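Local coordinates for protein signal recognition particle receptor subunit beta (Mus musculus, PDB 2FH5) that binds GTP as the beta subunit of the signal recognition particle receptor, helping to target nascent secretory proteins to the endoplasmic reticulum membrane, at residues G14-G19 / P62-L67; T40-I45 / L58-G63; R8-V13 / A81-V86; E100-V105 / K142-L147. All blocks are in the same frame, centred on the assembly; numbering follows the deposited sequence.

Contact 1 of 4, residues G14-G19 / P62-L67. With GTP (guanosine-5'-triphosphate), chain D.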
# COMPACT_ATOMS: atom_id res chain seq x y z
N GLY B 14 3.40 -7.91 4.12
CA GLY B 14 2.20 -8.23 4.88
C GLY B 14 1.03 -8.38 3.94
O GLY B 14 1.13 -8.01 2.75
N LEU B 15 -0.08 -8.91 4.45
CA LEU B 15 -1.26 -9.12 3.61
C LEU B 15 -1.75 -7.79 3.09
O LEU B 15 -1.35 -6.74 3.58
CB LEU B 15 -2.41 -9.81 4.38
CG LEU B 15 -2.08 -11.13 5.08
CD1 LEU B 15 -3.29 -11.57 5.86
CD2 LEU B 15 -1.63 -12.18 4.08
N CYS B 16 -2.60 -7.85 2.07
CA CYS B 16 -3.22 -6.66 1.51
C CYS B 16 -3.95 -5.94 2.63
O CYS B 16 -4.50 -6.59 3.51
CB CYS B 16 -4.26 -7.04 0.46
SG CYS B 16 -3.52 -7.53 -1.09
N ASP B 17 -3.93 -4.62 2.60
CA ASP B 17 -4.62 -3.85 3.62
C ASP B 17 -4.06 -3.89 5.03
O ASP B 17 -4.75 -3.47 5.96
CB ASP B 17 -6.09 -4.27 3.70
CG ASP B 17 -6.85 -3.93 2.46
OD1 ASP B 17 -6.95 -2.71 2.15
OD2 ASP B 17 -7.33 -4.87 1.78
N SER B 18 -2.85 -4.42 5.23
CA SER B 18 -2.34 -4.43 6.59
C SER B 18 -1.89 -3.00 6.97
O SER B 18 -1.85 -2.66 8.14
CB SER B 18 -1.22 -5.46 6.74
OG SER B 18 -0.23 -5.30 5.75
N GLY B 19 -1.60 -2.18 5.95
CA GLY B 19 -1.20 -0.80 6.16
C GLY B 19 0.23 -0.47 5.78
O GLY B 19 0.78 0.52 6.26
N PRO B 62 4.10 -4.90 -2.36
CA PRO B 62 2.68 -5.24 -2.51
C PRO B 62 2.31 -6.53 -1.76
O PRO B 62 3.05 -7.50 -1.79
CB PRO B 62 2.53 -5.43 -4.02
CG PRO B 62 3.64 -4.67 -4.61
CD PRO B 62 4.78 -4.91 -3.66
N GLY B 63 1.16 -6.53 -1.10
CA GLY B 63 0.76 -7.72 -0.38
C GLY B 63 -0.05 -8.72 -1.19
O GLY B 63 -0.30 -9.85 -0.73
N HIS B 64 -0.46 -8.34 -2.40
CA HIS B 64 -1.24 -9.26 -3.20
C HIS B 64 -0.52 -10.60 -3.39
O HIS B 64 0.68 -10.64 -3.64
CB HIS B 64 -1.60 -8.63 -4.55
CG HIS B 64 -2.80 -9.26 -5.18
ND1 HIS B 64 -2.71 -10.20 -6.18
CD2 HIS B 64 -4.11 -9.20 -4.84
CE1 HIS B 64 -3.91 -10.69 -6.44
NE2 HIS B 64 -4.78 -10.10 -5.63
N GLU B 65 -1.26 -11.70 -3.24
CA GLU B 65 -0.74 -13.07 -3.39
C GLU B 65 0.04 -13.28 -4.67
O GLU B 65 1.07 -13.93 -4.66
CB GLU B 65 -1.91 -14.07 -3.34
CG GLU B 65 -3.32 -13.41 -3.61
CD GLU B 65 -3.92 -12.68 -2.38
OE1 GLU B 65 -4.22 -13.35 -1.35
OE2 GLU B 65 -4.10 -11.44 -2.42
N SER B 66 -0.44 -12.72 -5.78
CA SER B 66 0.22 -12.89 -7.06
C SER B 66 1.53 -12.14 -7.18
O SER B 66 2.24 -12.33 -8.16
CB SER B 66 -0.69 -12.42 -8.21
OG SER B 66 -0.67 -11.00 -8.35
N LEU B 67 1.86 -11.31 -6.20
CA LEU B 67 3.10 -10.53 -6.27
C LEU B 67 3.99 -10.59 -5.04
O LEU B 67 5.15 -10.24 -5.11
CB LEU B 67 2.78 -9.06 -6.46
CG LEU B 67 2.00 -8.51 -7.64
CD1 LEU B 67 1.59 -7.07 -7.33
CD2 LEU B 67 2.87 -8.58 -8.90
PG GTP D . -1.54 -3.52 -0.24
O1G GTP D . -2.72 -4.13 -0.82
O2G GTP D . -0.95 -2.45 -1.10
O3G GTP D . -0.49 -4.60 0.11
O3B GTP D . -2.15 -2.76 1.18
PB GTP D . -1.35 -1.95 2.19
O1B GTP D . -0.84 -2.83 3.29
O2B GTP D . -0.23 -1.12 1.58
O3A GTP D . -2.53 -1.05 2.79
PA GTP D . -2.66 0.51 2.87
O1A GTP D . -1.49 1.13 3.42
O2A GTP D . -3.03 1.07 1.53
O5' GTP D . -3.82 0.57 3.95
C5' GTP D . -5.08 0.01 3.61
C4' GTP D . -6.19 0.83 4.26
O4' GTP D . -6.06 0.82 5.70
C3' GTP D . -6.18 2.31 3.87
O3' GTP D . -7.54 2.81 3.70
C2' GTP D . -5.48 2.96 5.03
O2' GTP D . -5.68 4.38 5.16
C1' GTP D . -5.94 2.14 6.24
N9 GTP D . -4.98 2.06 7.32
C8 GTP D . -3.62 1.76 7.20
N7 GTP D . -3.03 1.76 8.40
C5 GTP D . -4.04 2.07 9.33
C6 GTP D . -4.06 2.21 10.73
O6 GTP D . -3.16 2.09 11.54
N1 GTP D . -5.30 2.54 11.34
C2 GTP D . -6.47 2.72 10.63
N2 GTP D . -7.61 3.05 11.29
N3 GTP D . -6.45 2.57 9.27
C4 GTP D . -5.25 2.26 8.65
O HOH W 1 -3.57 -10.43 0.75

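Contact 2 of 4, residues T40-I45 / L58-G63. With GTP (guanosine-5'-triphosphate), chain D.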
# COMPACT_ATOMS: atom_id res chain seq x y z
N THR B 40 2.99 -2.48 -7.55
CA THR B 40 4.45 -2.60 -7.66
C THR B 40 5.03 -2.09 -6.35
O THR B 40 4.33 -1.52 -5.52
CB THR B 40 5.16 -1.75 -8.77
OG1 THR B 40 4.78 -0.38 -8.66
CG2 THR B 40 4.86 -2.29 -10.14
N ASP B 41 6.32 -2.29 -6.18
CA ASP B 41 7.01 -1.83 -5.00
C ASP B 41 7.31 -0.34 -5.15
O ASP B 41 7.32 0.19 -6.25
CB ASP B 41 8.33 -2.56 -4.89
CG ASP B 41 9.15 -2.42 -6.17
OD1 ASP B 41 8.83 -3.11 -7.17
OD2 ASP B 41 10.09 -1.59 -6.20
N SER B 42 7.54 0.32 -4.03
CA SER B 42 7.93 1.71 -4.03
C SER B 42 9.04 1.85 -2.96
O SER B 42 9.08 1.11 -1.97
CB SER B 42 6.73 2.66 -3.80
OG SER B 42 5.89 2.30 -2.73
N SER B 43 9.95 2.77 -3.17
CA SER B 43 11.06 2.92 -2.25
C SER B 43 11.44 4.38 -2.08
O SER B 43 11.15 5.21 -2.95
CB SER B 43 12.25 2.15 -2.80
OG SER B 43 12.63 2.69 -4.05
N ALA B 44 12.10 4.69 -0.97
CA ALA B 44 12.54 6.04 -0.68
C ALA B 44 13.51 6.02 0.51
O ALA B 44 13.49 5.10 1.33
CB ALA B 44 11.36 6.91 -0.37
N ILE B 45 14.34 7.06 0.60
CA ILE B 45 15.32 7.14 1.66
C ILE B 45 14.76 7.67 2.98
O ILE B 45 14.04 8.67 3.02
CB ILE B 45 16.50 8.02 1.22
CG1 ILE B 45 17.30 7.27 0.15
CG2 ILE B 45 17.39 8.35 2.40
CD1 ILE B 45 18.31 8.15 -0.57
N LEU B 58 13.70 2.51 2.67
CA LEU B 58 12.45 1.81 2.92
C LEU B 58 11.91 1.33 1.58
O LEU B 58 11.94 2.08 0.59
CB LEU B 58 11.43 2.75 3.57
CG LEU B 58 11.88 3.59 4.78
CD1 LEU B 58 10.67 4.28 5.38
CD2 LEU B 58 12.53 2.71 5.84
N ILE B 59 11.48 0.07 1.53
CA ILE B 59 10.90 -0.54 0.34
C ILE B 59 9.55 -1.15 0.72
O ILE B 59 9.48 -2.09 1.52
CB ILE B 59 11.78 -1.64 -0.23
CG1 ILE B 59 13.13 -1.07 -0.67
CG2 ILE B 59 11.09 -2.32 -1.38
CD1 ILE B 59 14.05 -2.15 -1.26
N ASP B 60 8.48 -0.59 0.16
CA ASP B 60 7.11 -1.03 0.42
C ASP B 60 6.75 -2.10 -0.59
O ASP B 60 6.71 -1.81 -1.77
CB ASP B 60 6.19 0.20 0.29
CG ASP B 60 4.68 -0.14 0.23
OD1 ASP B 60 4.23 -1.09 0.90
OD2 ASP B 60 3.92 0.58 -0.49
N LEU B 61 6.49 -3.33 -0.16
CA LEU B 61 6.15 -4.42 -1.10
C LEU B 61 4.67 -4.78 -1.15
O LEU B 61 4.03 -4.94 -0.13
CB LEU B 61 6.97 -5.70 -0.80
CG LEU B 61 8.52 -5.60 -0.84
CD1 LEU B 61 9.16 -6.96 -0.60
CD2 LEU B 61 8.97 -5.05 -2.19
N PRO B 62 4.10 -4.90 -2.36
CA PRO B 62 2.68 -5.24 -2.51
C PRO B 62 2.31 -6.53 -1.76
O PRO B 62 3.05 -7.50 -1.79
CB PRO B 62 2.53 -5.43 -4.02
CG PRO B 62 3.64 -4.67 -4.61
CD PRO B 62 4.78 -4.91 -3.66
N GLY B 63 1.16 -6.53 -1.10
CA GLY B 63 0.76 -7.72 -0.38
C GLY B 63 -0.05 -8.72 -1.19
O GLY B 63 -0.30 -9.85 -0.73
PG GTP D . -1.54 -3.52 -0.24
O1G GTP D . -2.72 -4.13 -0.82
O2G GTP D . -0.95 -2.45 -1.10
O3G GTP D . -0.49 -4.60 0.11
O3B GTP D . -2.15 -2.76 1.18
PB GTP D . -1.35 -1.95 2.19
O1B GTP D . -0.84 -2.83 3.29
O2B GTP D . -0.23 -1.12 1.58
O3A GTP D . -2.53 -1.05 2.79
PA GTP D . -2.66 0.51 2.87
O1A GTP D . -1.49 1.13 3.42
O2A GTP D . -3.03 1.07 1.53
O5' GTP D . -3.82 0.57 3.95
C5' GTP D . -5.08 0.01 3.61
C4' GTP D . -6.19 0.83 4.26
O4' GTP D . -6.06 0.82 5.70
C3' GTP D . -6.18 2.31 3.87
O3' GTP D . -7.54 2.81 3.70
C2' GTP D . -5.48 2.96 5.03
O2' GTP D . -5.68 4.38 5.16
C1' GTP D . -5.94 2.14 6.24
N9 GTP D . -4.98 2.06 7.32
C8 GTP D . -3.62 1.76 7.20
N7 GTP D . -3.03 1.76 8.40
C5 GTP D . -4.04 2.07 9.33
C6 GTP D . -4.06 2.21 10.73
O6 GTP D . -3.16 2.09 11.54
N1 GTP D . -5.30 2.54 11.34
C2 GTP D . -6.47 2.72 10.63
N2 GTP D . -7.61 3.05 11.29
N3 GTP D . -6.45 2.57 9.27
C4 GTP D . -5.25 2.26 8.65
O HOH W 2 3.98 -1.33 -2.59

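Contact 3 of 4, residues R8-V13 / A81-V86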
# COMPACT_ATOMS: atom_id res chain seq x y z
N ARG B 8 21.33 0.18 4.37
CA ARG B 8 20.64 -0.89 3.60
C ARG B 8 19.10 -0.81 3.63
O ARG B 8 18.52 0.07 4.26
CB ARG B 8 21.08 -2.28 4.08
CG ARG B 8 22.54 -2.57 3.92
CD ARG B 8 22.81 -4.04 4.11
NE ARG B 8 22.47 -4.82 2.93
CZ ARG B 8 22.57 -6.15 2.85
NH1 ARG B 8 22.98 -6.85 3.90
NH2 ARG B 8 22.26 -6.78 1.73
N ALA B 9 18.47 -1.78 2.98
CA ALA B 9 17.04 -1.81 2.84
C ALA B 9 16.23 -2.45 3.96
O ALA B 9 16.65 -3.42 4.60
CB ALA B 9 16.69 -2.47 1.52
N VAL B 10 15.05 -1.87 4.18
CA VAL B 10 14.08 -2.37 5.14
C VAL B 10 12.84 -2.70 4.30
O VAL B 10 12.25 -1.82 3.68
CB VAL B 10 13.66 -1.32 6.17
CG1 VAL B 10 12.66 -1.96 7.14
CG2 VAL B 10 14.87 -0.79 6.91
N LEU B 11 12.45 -3.97 4.27
CA LEU B 11 11.29 -4.40 3.52
C LEU B 11 10.00 -4.41 4.36
O LEU B 11 9.98 -4.97 5.46
CB LEU B 11 11.54 -5.80 2.96
CG LEU B 11 12.89 -5.97 2.27
CD1 LEU B 11 12.96 -7.37 1.65
CD2 LEU B 11 13.08 -4.90 1.21
N PHE B 12 8.94 -3.78 3.87
CA PHE B 12 7.65 -3.81 4.56
C PHE B 12 6.81 -4.82 3.77
O PHE B 12 6.61 -4.67 2.56
CB PHE B 12 6.98 -2.43 4.53
CG PHE B 12 7.62 -1.43 5.44
CD1 PHE B 12 8.87 -0.89 5.14
CD2 PHE B 12 7.00 -1.05 6.62
CE1 PHE B 12 9.50 0.01 6.02
CE2 PHE B 12 7.62 -0.16 7.50
CZ PHE B 12 8.87 0.37 7.19
N VAL B 13 6.36 -5.87 4.45
CA VAL B 13 5.60 -6.93 3.80
C VAL B 13 4.41 -7.24 4.68
O VAL B 13 4.41 -6.88 5.84
CB VAL B 13 6.45 -8.23 3.63
CG1 VAL B 13 7.67 -7.98 2.70
CG2 VAL B 13 6.91 -8.73 4.99
N ALA B 81 16.69 -5.37 7.22
CA ALA B 81 15.58 -5.65 8.12
C ALA B 81 14.27 -5.82 7.37
O ALA B 81 14.10 -5.31 6.27
CB ALA B 81 15.44 -4.53 9.14
N VAL B 82 13.35 -6.54 7.99
CA VAL B 82 12.05 -6.81 7.42
C VAL B 82 11.01 -6.46 8.46
O VAL B 82 11.16 -6.87 9.62
CB VAL B 82 11.88 -8.31 7.08
CG1 VAL B 82 10.45 -8.59 6.58
CG2 VAL B 82 12.90 -8.69 6.04
N VAL B 83 10.00 -5.69 8.07
CA VAL B 83 8.90 -5.31 8.95
C VAL B 83 7.69 -6.00 8.37
O VAL B 83 7.28 -5.71 7.23
CB VAL B 83 8.62 -3.81 8.95
CG1 VAL B 83 7.43 -3.50 9.89
CG2 VAL B 83 9.87 -3.06 9.39
N PHE B 84 7.14 -6.94 9.12
CA PHE B 84 5.97 -7.67 8.66
C PHE B 84 4.80 -6.95 9.32
O PHE B 84 4.64 -6.99 10.55
CB PHE B 84 6.07 -9.14 9.11
CG PHE B 84 5.00 -10.03 8.52
CD1 PHE B 84 3.69 -10.02 9.04
CD2 PHE B 84 5.29 -10.87 7.45
CE1 PHE B 84 2.69 -10.84 8.48
CE2 PHE B 84 4.29 -11.71 6.88
CZ PHE B 84 2.99 -11.69 7.40
N VAL B 85 3.98 -6.28 8.50
CA VAL B 85 2.83 -5.54 9.01
C VAL B 85 1.56 -6.38 9.18
O VAL B 85 1.20 -7.17 8.32
CB VAL B 85 2.53 -4.37 8.09
CG1 VAL B 85 1.45 -3.52 8.69
CG2 VAL B 85 3.82 -3.58 7.84
N VAL B 86 0.88 -6.18 10.29
CA VAL B 86 -0.33 -6.93 10.61
C VAL B 86 -1.52 -6.02 10.96
O VAL B 86 -1.39 -5.11 11.78
CB VAL B 86 -0.09 -7.87 11.82
CG1 VAL B 86 -1.36 -8.67 12.17
CG2 VAL B 86 1.06 -8.78 11.52

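Contact 4 of 4, residues E100-V105 / K142-L147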
# COMPACT_ATOMS: atom_id res chain seq x y z
N GLU B 100 0.55 -18.11 7.53
CA GLU B 100 1.05 -18.76 6.32
C GLU B 100 2.05 -17.91 5.55
O GLU B 100 3.03 -18.44 4.99
CB GLU B 100 -0.13 -19.12 5.42
CG GLU B 100 0.25 -19.61 4.06
CD GLU B 100 -0.98 -20.10 3.30
OE1 GLU B 100 -1.53 -21.15 3.72
OE2 GLU B 100 -1.40 -19.44 2.30
N PHE B 101 1.82 -16.60 5.51
CA PHE B 101 2.73 -15.72 4.79
C PHE B 101 3.96 -15.51 5.66
O PHE B 101 5.08 -15.55 5.17
CB PHE B 101 2.02 -14.39 4.46
CG PHE B 101 2.89 -13.38 3.72
CD1 PHE B 101 3.99 -13.79 2.97
CD2 PHE B 101 2.59 -12.02 3.79
CE1 PHE B 101 4.81 -12.84 2.32
CE2 PHE B 101 3.39 -11.08 3.14
CZ PHE B 101 4.51 -11.49 2.41
N LEU B 102 3.76 -15.29 6.95
CA LEU B 102 4.89 -15.09 7.86
C LEU B 102 5.83 -16.31 7.83
O LEU B 102 7.05 -16.16 7.81
CB LEU B 102 4.37 -14.83 9.28
CG LEU B 102 5.43 -14.63 10.36
CD1 LEU B 102 6.36 -13.48 10.00
CD2 LEU B 102 4.71 -14.41 11.70
N TYR B 103 5.24 -17.50 7.77
CA TYR B 103 6.00 -18.76 7.68
C TYR B 103 7.04 -18.68 6.55
O TYR B 103 8.22 -18.93 6.76
CB TYR B 103 5.04 -19.92 7.39
CG TYR B 103 5.70 -21.28 7.40
CD1 TYR B 103 5.93 -21.96 8.60
CD2 TYR B 103 6.09 -21.90 6.22
CE1 TYR B 103 6.53 -23.21 8.61
CE2 TYR B 103 6.69 -23.15 6.23
CZ TYR B 103 6.90 -23.80 7.42
OH TYR B 103 7.47 -25.06 7.43
N GLN B 104 6.58 -18.34 5.35
CA GLN B 104 7.48 -18.19 4.22
C GLN B 104 8.49 -17.07 4.46
O GLN B 104 9.63 -17.14 3.98
CB GLN B 104 6.71 -17.90 2.93
CG GLN B 104 6.62 -19.08 1.98
CD GLN B 104 5.17 -19.41 1.61
OE1 GLN B 104 4.90 -20.15 0.65
NE2 GLN B 104 4.22 -18.88 2.39
N VAL B 105 8.09 -16.02 5.18
CA VAL B 105 9.01 -14.92 5.44
C VAL B 105 10.11 -15.37 6.42
O VAL B 105 11.27 -14.97 6.28
CB VAL B 105 8.27 -13.67 5.99
CG1 VAL B 105 9.27 -12.65 6.51
CG2 VAL B 105 7.43 -13.03 4.86
N LYS B 142 1.16 -20.36 18.20
CA LYS B 142 0.29 -21.52 18.19
C LYS B 142 0.01 -21.97 16.75
O LYS B 142 -0.00 -23.16 16.45
CB LYS B 142 -1.01 -21.18 18.93
CG LYS B 142 -2.16 -22.16 18.70
CD LYS B 142 -3.42 -21.74 19.47
CE LYS B 142 -4.58 -22.71 19.19
NZ LYS B 142 -5.84 -22.34 19.92
N GLU B 143 -0.19 -21.01 15.85
CA GLU B 143 -0.49 -21.31 14.46
C GLU B 143 0.73 -21.79 13.64
O GLU B 143 0.61 -22.67 12.80
CB GLU B 143 -1.09 -20.06 13.81
CG GLU B 143 -1.73 -20.32 12.48
CD GLU B 143 -3.04 -21.08 12.61
OE1 GLU B 143 -3.87 -20.69 13.47
OE2 GLU B 143 -3.21 -22.07 11.86
N LEU B 144 1.89 -21.19 13.85
CA LEU B 144 3.07 -21.63 13.11
C LEU B 144 3.41 -23.04 13.61
O LEU B 144 3.95 -23.88 12.88
CB LEU B 144 4.23 -20.67 13.36
CG LEU B 144 4.02 -19.25 12.81
CD1 LEU B 144 5.01 -18.30 13.42
CD2 LEU B 144 4.15 -19.28 11.31
N ASN B 145 3.06 -23.30 14.87
CA ASN B 145 3.32 -24.60 15.45
C ASN B 145 2.59 -25.70 14.72
O ASN B 145 3.09 -26.80 14.62
CB ASN B 145 2.92 -24.64 16.92
CG ASN B 145 3.27 -25.97 17.55
OD1 ASN B 145 4.43 -26.38 17.56
ND2 ASN B 145 2.26 -26.65 18.07
N THR B 146 1.40 -25.41 14.22
CA THR B 146 0.67 -26.44 13.47
C THR B 146 1.15 -26.47 12.03
O THR B 146 1.27 -27.53 11.44
CB THR B 146 -0.85 -26.21 13.46
OG1 THR B 146 -1.36 -26.33 14.79
CG2 THR B 146 -1.54 -27.25 12.60
N LEU B 147 1.44 -25.30 11.48
CA LEU B 147 1.90 -25.20 10.09
C LEU B 147 3.19 -25.96 9.78
O LEU B 147 3.30 -26.53 8.70
CB LEU B 147 2.10 -23.74 9.67
CG LEU B 147 0.92 -22.99 9.07
CD1 LEU B 147 1.35 -21.57 8.83
CD2 LEU B 147 0.48 -23.65 7.75

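Contact 1 of 4, residues G14-G19 / P62-L67
The His64 imidazole meets Cys16 obliquely, with SG 4.1 Å from the ring's CD2, while Glu65 OE2 lies over one ring face, displaced toward the rim, and Ser66 CB sits at an edge in the ring plane. His64 ND1 and Ser66 OG share a hydrogen bond of 3.1 Å that helps fix the rotation of the ring. The sulfur owes its place to a first torsion that sets SG anti to the carbonyl carbon (chi1 -76°); from there it reaches the backbone of the other segment, 3.4 Å from His64 N. Beside it the two main chains are in direct contact, Gly14 O standing 3.2 Å from Gly63 CA, an approach too close for any side chain at Gly63. A water accepts from Cys16 N and gives a weak bond to Glu65 OE2. The triphosphate takes amide bonds from both segments: Gly63 N donates to GTP O3G at 2.8 Å, Asp17 N to the bridging O3B and Gly19 N to O1B. Lys20, next in the chain, bonds both Gly14 O and GTP. The Asp17 and Gly19 amides are those of a P-loop, while Gly63, on the gamma-phosphate, is the glycine closing the GTPase DxxG motif at the start of switch II.

Contact 2 of 4, residues T40-I45 / L58-G63
Ser42 and Asp60 form an antiparallel hydrogen-bonded pair in the beta hairpin of strands 42-47 and 55-60, at the edge of the GTPase sheet within this chain. Asp60 N gives Ser42 O a bond of 2.8 Å, and Ser42 N returns a longer one to Asp60 O. Two residues on, Ala44 and Leu58 repeat the exchange, Ala44 N reaching Leu58 O at 3.0 Å. Between these pairs Ser43 and Ile59 make the non-hydrogen-bonded pair, and their side chains meet on the opposite face from Ser42 and Asp60, Ser43 CB lying 4.0 Å from Ile59 CG1. The ladder runs out toward the nucleotide, where van der Waals contacts replace the backbone bonds: Asp41 CB rests 3.7 Å from Leu61 CD2, and the Pro62 ring sets CG 3.4 Å from Thr40 O. In the next shell, Phe24 of helix 20-29 packs on Ser42 and Leu58, while Leu71 and Phe75 of helix 65-75 cover Asp41. Ser43 OG is held by a polar side chain of a neighbouring protein chain, with which the Ser43 backbone also hydrogen-bonds. Asp60 CG stands anti to its backbone N (chi1 168°), and the side chain lies near the magnesium ion, about 4 Å away at its nearest atoms, as a second-shell group. There OD2 is hydrogen-bonded to Thr21 OG1, a magnesium ligand, and lies 3.4 Å from Ser42 OG.

Contact 3 of 4, residues R8-V13 / A81-V86
Phe12 and Val83 lie side by side and point the same way, the valine methine CB sitting over one face of the phenyl ring, 4.2 Å from its centroid in a CH-pi contact. Its place is toward the rim, nearest CD2, and Val85 CG2 comes to the ring edge near its plane. Val83 also meets Val10 on the same face of the sheet: the two cross obliquely, CG2 of Val83 touching Val10 CG1 at 3.7 Å. Trp209 and Leu210 of helix 204-213 cover Val83 and Val10, respectively. Segments 9-13 and 81-86 run parallel, 18° apart, in adjacent central strands of the P-loop GTPase sheet, with the phosphate-binding loop leaving the end of the first. Five backbone bonds alternate between them, Val83 N to Leu11 O being nearly straight at 173° and 2.7 Å long. On the face of Leu11 and Val13, Val13 and Phe84 cross at about a right angle. Val13 CG2, set between the backbone N and the carbonyl carbon, presses against Phe84 CD2 at 3.6 Å and touches Val82 CG1 at 3.9 Å. Val13 O stands over one face of the Phe84 ring while accepting from Val85 N, and Phe101 of helix 91-110 packs against both residues.

Contact 4 of 4, residues E100-V105 / K142-L147
Glu100 and Tyr103 face Leu147 and Leu144 where helix segments 100-105 and 142-147 cross at -71°, their axes 10.2 Å apart at the closest point. The crossing is steep and wide, so the helices meet through a few side chains, and the backbones come nearest at Tyr103 and Leu144, with CA atoms 6.8 Å apart. Leu147 carries the largest share of the buried surface. Its CD1 methyl reaches the backbone of the first helix, 3.8 Å from Glu100 N, and lies 4.3 Å from Tyr103 CB. Leu144 sends its two methyls to different neighbours: CD2 approaches Tyr103 CB at 4.1 Å and comes to the edge of the phenol ring near its plane, whereas CD1 meets Leu102 CD2 at 4.3 Å. The first torsion of Leu144 places CG anti to the carbonyl carbon (chi1 -66°), and its branched end leans nearer the first helix than the initial bond from the backbone does. Leu147 CB lies oblique to the Tyr103 ring. The pairs across the segments are van der Waals contacts, most of them between apolar side-chain carbons. Around them, Phe175 and Phe177 pack on Leu144, Arg151 and Leu168 on Tyr103, and Ala99 on Leu147, while Leu102 turns to Phe84 of strand 79-87 as well. This is helix-on-helix packing on one side of the alpha/beta sheet of a P-loop GTPase, joining helix 91-110, which lies against the central strands, to helix 133-150.

Contacts 2 and 3 belong to one six-stranded mixed sheet, their centres about 9 Å apart; strand 55-60 bonds on to strand 9-13, so the hairpin and the parallel pair are parts of one ladder of strands. Contact 1 shares Pro62 and Gly63 with contact 2 and lies about 12 Å from it, centre to centre; both touch GTP. In sequence, contacts 1 and 2 both fall within the span bridged by contact 3, whereas contact 4 follows all of them. Its centre lies about 17 Å from that of contact 3, joined through Phe84 and Phe101, and about 24 Å from that of contact 2, across the chain's centre. Sheet, nucleotide loops and helical layer thus form one continuous GTPase domain.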